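Local coordinates for iron transport multicopper oxidase FET3 (Saccharomyces cerevisiae, PDB 1ZPU), which oxidises ferrous to ferric iron with four bound coppers, reducing dioxygen to water, for high-affinity iron uptake through the permease FTR1, at residues T55-L64 and Q111-I122. Sequence-based numbering, arbitrary orientation.
Sequences TNTSMHFHGL and QYEDGMKGLFII. With CU1 (copper (I) ion), chain B; CU1 (copper (I) ion), chain C; NAG (2-acetamido-2-deoxy-beta-D-glucopyranose), chain J.
T55 lays its methyl, CG2, beside the end of the Q111 amide. At N56 the approach is to the backbone: OE1 of Q111 is modelled 3.1 Å from O of N56, but the amide is probably built turned over, and turned back its nitrogen may donate to this carbonyl. The N56 side chain leads away from Q111 and carries a glycan, ND2 being bonded covalently to C1 of the sugar. Cutting Q111 back to an alanine is likely to leave O of N56 without the amide beside it and a gap by the T55 methyl. T57 and S58 then receive M116, whose CG stands anti to its backbone N (chi1 -173°) and whose chain runs on extended, bringing CE against CG2 of T57 and O of S58. OG of S58 is hydrogen-bonded to OG1 of T108. Further on, F61 and F120 meet obliquely, CD2 to CD2 at 4.1 Å. The chain reverses in a type II turn from F61 to L64; at G63 (phi 107°) a side chain would jam against the preceding carbonyl O, which calls for glycine. L64 comes back over F120: its CD2 sits 4.3 Å from the ring centroid and 17° off the normal, a CH-pi contact. CD1 of L64 reaches CD1 of I122 at 4.2 Å. Y102 and Y104 of strand 100-105, which separates strands 60-62 and 117-123 in the sheet of this plastocyanin-like domain, pack against the same cluster. Among F61, L64, F120 and I122 the contacts are all apolar; they lie beside H60 and H62, whose NE2 (2.1 Å) and ND1 (1.9 Å) bind type 2 and type 3 copper.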
loop_
_atom_site.group_PDB
_atom_site.type_symbol
_atom_site.label_atom_id
_atom_site.label_comp_id
_atom_site.label_asym_id
_atom_site.label_seq_id
_atom_site.Cartn_x
_atom_site.Cartn_y
_atom_site.Cartn_z
ATOM N N THR A 55 10.832 -15.669 11.964
ATOM C CA THR A 55 10.699 -14.352 11.342
ATOM C C THR A 55 10.384 -13.268 12.375
ATOM O O THR A 55 9.886 -13.567 13.465
ATOM C CB THR A 55 9.562 -14.348 10.313
ATOM O OG1 THR A 55 9.177 -15.695 10.010
ATOM C CG2 THR A 55 9.988 -13.617 9.040
ATOM N N ASN A 56 10.669 -12.014 12.027
ATOM C CA ASN A 56 10.081 -10.875 12.735
ATOM C C ASN A 56 8.660 -10.586 12.194
ATOM O O ASN A 56 8.257 -11.185 11.191
ATOM C CB ASN A 56 10.998 -9.654 12.623
ATOM C CG ASN A 56 12.332 -9.836 13.375
ATOM O OD1 ASN A 56 12.392 -10.530 14.390
ATOM N ND2 ASN A 56 13.399 -9.179 12.883
ATOM N N THR A 57 7.899 -9.716 12.863
ATOM C CA THR A 57 6.608 -9.239 12.325
ATOM C C THR A 57 6.372 -7.760 12.587
ATOM O O THR A 57 7.095 -7.130 13.350
ATOM C CB THR A 57 5.362 -9.984 12.895
ATOM O OG1 THR A 57 5.747 -11.195 13.558
ATOM C CG2 THR A 57 4.367 -10.278 11.791
ATOM N N SER A 58 5.339 -7.225 11.942
ATOM C CA SER A 58 4.851 -5.888 12.220
ATOM C C SER A 58 3.476 -5.838 11.621
ATOM O O SER A 58 3.102 -6.753 10.890
ATOM C CB SER A 58 5.731 -4.852 11.553
ATOM O OG SER A 58 5.941 -5.199 10.202
ATOM N N MET A 59 2.721 -4.784 11.929
ATOM C CA MET A 59 1.412 -4.575 11.318
ATOM C C MET A 59 1.231 -3.111 11.056
ATOM O O MET A 59 1.426 -2.289 11.950
ATOM C CB MET A 59 0.293 -5.068 12.233
ATOM C CG MET A 59 -1.094 -5.058 11.599
ATOM S SD MET A 59 -2.168 -6.340 12.293
ATOM C CE MET A 59 -2.219 -5.801 13.989
ATOM N N HIS A 60 0.863 -2.797 9.819
ATOM C CA HIS A 60 0.641 -1.433 9.390
ATOM C C HIS A 60 -0.814 -1.278 9.000
ATOM O O HIS A 60 -1.372 -2.151 8.356
ATOM C CB HIS A 60 1.529 -1.126 8.194
ATOM C CG HIS A 60 1.139 0.116 7.450
ATOM N ND1 HIS A 60 0.960 1.332 8.072
ATOM C CD2 HIS A 60 0.925 0.336 6.135
ATOM C CE1 HIS A 60 0.629 2.240 7.177
ATOM N NE2 HIS A 60 0.609 1.664 5.993
ATOM N N PHE A 61 -1.424 -0.163 9.383
ATOM C CA PHE A 61 -2.814 0.110 9.050
ATOM C C PHE A 61 -2.892 1.144 7.937
ATOM O O PHE A 61 -2.761 2.345 8.167
ATOM C CB PHE A 61 -3.580 0.491 10.307
ATOM C CG PHE A 61 -3.372 -0.483 11.416
ATOM C CD1 PHE A 61 -2.271 -0.349 12.285
ATOM C CD2 PHE A 61 -4.213 -1.581 11.555
ATOM C CE1 PHE A 61 -2.042 -1.274 13.284
ATOM C CE2 PHE A 61 -3.985 -2.516 12.560
ATOM C CZ PHE A 61 -2.904 -2.360 13.426
ATOM N N HIS A 62 -3.086 0.637 6.725
ATOM C CA HIS A 62 -2.885 1.389 5.500
ATOM C C HIS A 62 -3.892 2.500 5.347
ATOM O O HIS A 62 -5.095 2.249 5.225
ATOM C CB HIS A 62 -2.999 0.457 4.298
ATOM C CG HIS A 62 -2.651 1.114 3.002
ATOM N ND1 HIS A 62 -1.568 0.730 2.244
ATOM C CD2 HIS A 62 -3.234 2.142 2.339
ATOM C CE1 HIS A 62 -1.503 1.490 1.167
ATOM N NE2 HIS A 62 -2.497 2.358 1.202
ATOM N N GLY A 63 -3.396 3.732 5.322
ATOM C CA GLY A 63 -4.241 4.875 4.998
ATOM C C GLY A 63 -4.555 5.720 6.208
ATOM O O GLY A 63 -4.865 6.901 6.082
ATOM N N LEU A 64 -4.468 5.114 7.383
ATOM C CA LEU A 64 -4.728 5.798 8.630
ATOM C C LEU A 64 -3.633 6.825 8.897
ATOM O O LEU A 64 -2.452 6.551 8.701
ATOM C CB LEU A 64 -4.827 4.765 9.744
ATOM C CG LEU A 64 -6.199 4.131 10.032
ATOM C CD1 LEU A 64 -6.995 3.693 8.813
ATOM C CD2 LEU A 64 -6.054 2.984 11.009
ATOM N N GLN A 111 5.917 -11.011 4.010
ATOM C CA GLN A 111 4.902 -11.478 4.930
ATOM C C GLN A 111 3.437 -11.298 4.455
ATOM O O GLN A 111 2.709 -12.277 4.375
ATOM C CB GLN A 111 5.159 -10.803 6.273
ATOM C CG GLN A 111 4.708 -11.555 7.476
ATOM C CD GLN A 111 5.749 -11.512 8.581
ATOM O OE1 GLN A 111 5.572 -10.844 9.601
ATOM N NE2 GLN A 111 6.852 -12.219 8.371
ATOM N N TYR A 112 2.980 -10.097 4.116
ATOM C CA TYR A 112 1.537 -9.994 3.800
ATOM C C TYR A 112 1.041 -10.801 2.587
ATOM O O TYR A 112 -0.099 -11.260 2.590
ATOM C CB TYR A 112 0.960 -8.571 3.837
ATOM C CG TYR A 112 0.998 -7.742 2.570
ATOM C CD1 TYR A 112 0.044 -7.900 1.553
ATOM C CD2 TYR A 112 1.949 -6.738 2.421
ATOM C CE1 TYR A 112 0.075 -7.095 0.407
ATOM C CE2 TYR A 112 1.993 -5.941 1.304
ATOM C CZ TYR A 112 1.063 -6.112 0.303
ATOM O OH TYR A 112 1.173 -5.281 -0.792
ATOM N N GLU A 113 1.877 -10.986 1.566
ATOM C CA GLU A 113 1.537 -11.930 0.492
ATOM C C GLU A 113 1.243 -13.319 1.016
ATOM O O GLU A 113 0.452 -14.029 0.437
ATOM C CB GLU A 113 2.620 -12.032 -0.585
ATOM C CG GLU A 113 2.406 -11.064 -1.757
ATOM C CD GLU A 113 1.432 -11.558 -2.826
ATOM O OE1 GLU A 113 0.319 -12.070 -2.539
ATOM O OE2 GLU A 113 1.787 -11.408 -4.000
ATOM N N ASP A 114 1.877 -13.707 2.110
ATOM C CA ASP A 114 1.659 -15.027 2.661
ATOM C C ASP A 114 0.451 -15.077 3.595
ATOM O O ASP A 114 0.304 -16.024 4.377
ATOM C CB ASP A 114 2.940 -15.550 3.328
ATOM C CG ASP A 114 4.035 -15.924 2.302
ATOM O OD1 ASP A 114 3.718 -16.113 1.098
ATOM O OD2 ASP A 114 5.218 -16.038 2.701
ATOM N N GLY A 115 -0.408 -14.057 3.520
ATOM C CA GLY A 115 -1.743 -14.131 4.124
ATOM C C GLY A 115 -2.079 -13.136 5.221
ATOM O O GLY A 115 -3.260 -12.994 5.579
ATOM N N MET A 116 -1.067 -12.445 5.752
ATOM C CA MET A 116 -1.261 -11.546 6.908
ATOM C C MET A 116 -1.789 -10.175 6.478
ATOM O O MET A 116 -1.029 -9.196 6.371
ATOM C CB MET A 116 0.027 -11.423 7.721
ATOM C CG MET A 116 -0.093 -10.675 9.000
ATOM S SD MET A 116 1.441 -10.865 9.976
ATOM C CE MET A 116 1.237 -9.548 11.155
ATOM N N LYS A 117 -3.097 -10.114 6.252
ATOM C CA LYS A 117 -3.735 -8.925 5.703
ATOM C C LYS A 117 -5.254 -9.061 5.848
ATOM O O LYS A 117 -5.789 -10.167 5.860
ATOM C CB LYS A 117 -3.351 -8.733 4.236
ATOM C CG LYS A 117 -3.756 -9.907 3.341
ATOM C CD LYS A 117 -2.921 -9.986 2.063
ATOM C CE LYS A 117 -3.674 -10.669 0.909
ATOM N NZ LYS A 117 -2.724 -11.104 -0.169
ATOM N N GLY A 118 -5.935 -7.924 5.960
ATOM C CA GLY A 118 -7.348 -7.874 6.283
ATOM C C GLY A 118 -7.872 -6.468 6.086
ATOM O O GLY A 118 -7.095 -5.520 5.995
ATOM N N LEU A 119 -9.192 -6.332 6.022
ATOM C CA LEU A 119 -9.824 -5.042 5.806
ATOM C C LEU A 119 -10.071 -4.262 7.093
ATOM O O LEU A 119 -10.306 -4.830 8.152
ATOM C CB LEU A 119 -11.134 -5.223 5.043
ATOM C CG LEU A 119 -11.084 -5.850 3.648
ATOM C CD1 LEU A 119 -12.421 -5.716 2.989
ATOM C CD2 LEU A 119 -10.042 -5.210 2.769
ATOM N N PHE A 120 -10.031 -2.943 6.976
ATOM C CA PHE A 120 -10.267 -2.044 8.093
ATOM C C PHE A 120 -11.268 -0.998 7.625
ATOM O O PHE A 120 -10.914 -0.108 6.842
ATOM C CB PHE A 120 -8.952 -1.381 8.498
ATOM C CG PHE A 120 -8.993 -0.706 9.840
ATOM C CD1 PHE A 120 -9.758 0.444 10.040
ATOM C CD2 PHE A 120 -8.231 -1.209 10.902
ATOM C CE1 PHE A 120 -9.790 1.063 11.288
ATOM C CE2 PHE A 120 -8.254 -0.596 12.159
ATOM C CZ PHE A 120 -9.027 0.542 12.355
ATOM N N ILE A 121 -12.510 -1.112 8.088
ATOM C CA ILE A 121 -13.574 -0.215 7.656
ATOM C C ILE A 121 -13.969 0.745 8.750
ATOM O O ILE A 121 -14.261 0.325 9.885
ATOM C CB ILE A 121 -14.829 -0.994 7.153
ATOM C CG1 ILE A 121 -14.703 -1.284 5.672
ATOM C CG2 ILE A 121 -16.091 -0.194 7.335
ATOM C CD1 ILE A 121 -13.953 -2.532 5.377
ATOM N N ILE A 122 -13.986 2.032 8.411
ATOM C CA ILE A 122 -14.492 3.054 9.326
ATOM C C ILE A 122 -15.764 3.671 8.755
ATOM O O ILE A 122 -15.745 4.223 7.651
ATOM C CB ILE A 122 -13.442 4.158 9.590
ATOM C CG1 ILE A 122 -12.116 3.542 10.033
ATOM C CG2 ILE A 122 -13.954 5.139 10.634
ATOM C CD1 ILE A 122 -10.941 4.466 9.877
HETATM CU CU CU1 B . 0.235 2.974 4.426
HETATM CU CU CU1 C . -0.223 -0.635 2.593
HETATM C C1 NAG J . 14.584 -10.001 12.816
HETATM C C2 NAG J . 15.495 -10.396 11.635
HETATM C C3 NAG J . 16.991 -10.326 11.984
HETATM C C4 NAG J . 17.364 -9.063 12.768
HETATM C C5 NAG J . 16.373 -8.722 13.881
HETATM C C6 NAG J . 15.797 -7.303 13.723
HETATM C C7 NAG J . 14.690 -11.746 9.773
HETATM C C8 NAG J . 15.653 -12.053 8.656
HETATM N N2 NAG J . 15.173 -11.691 11.030
HETATM O O3 NAG J . 17.750 -10.334 10.789
HETATM O O4 NAG J . 18.633 -9.250 13.339
HETATM O O5 NAG J . 15.365 -9.734 13.970
HETATM O O6 NAG J . 16.811 -6.321 13.804
HETATM O O7 NAG J . 13.493 -11.531 9.494
#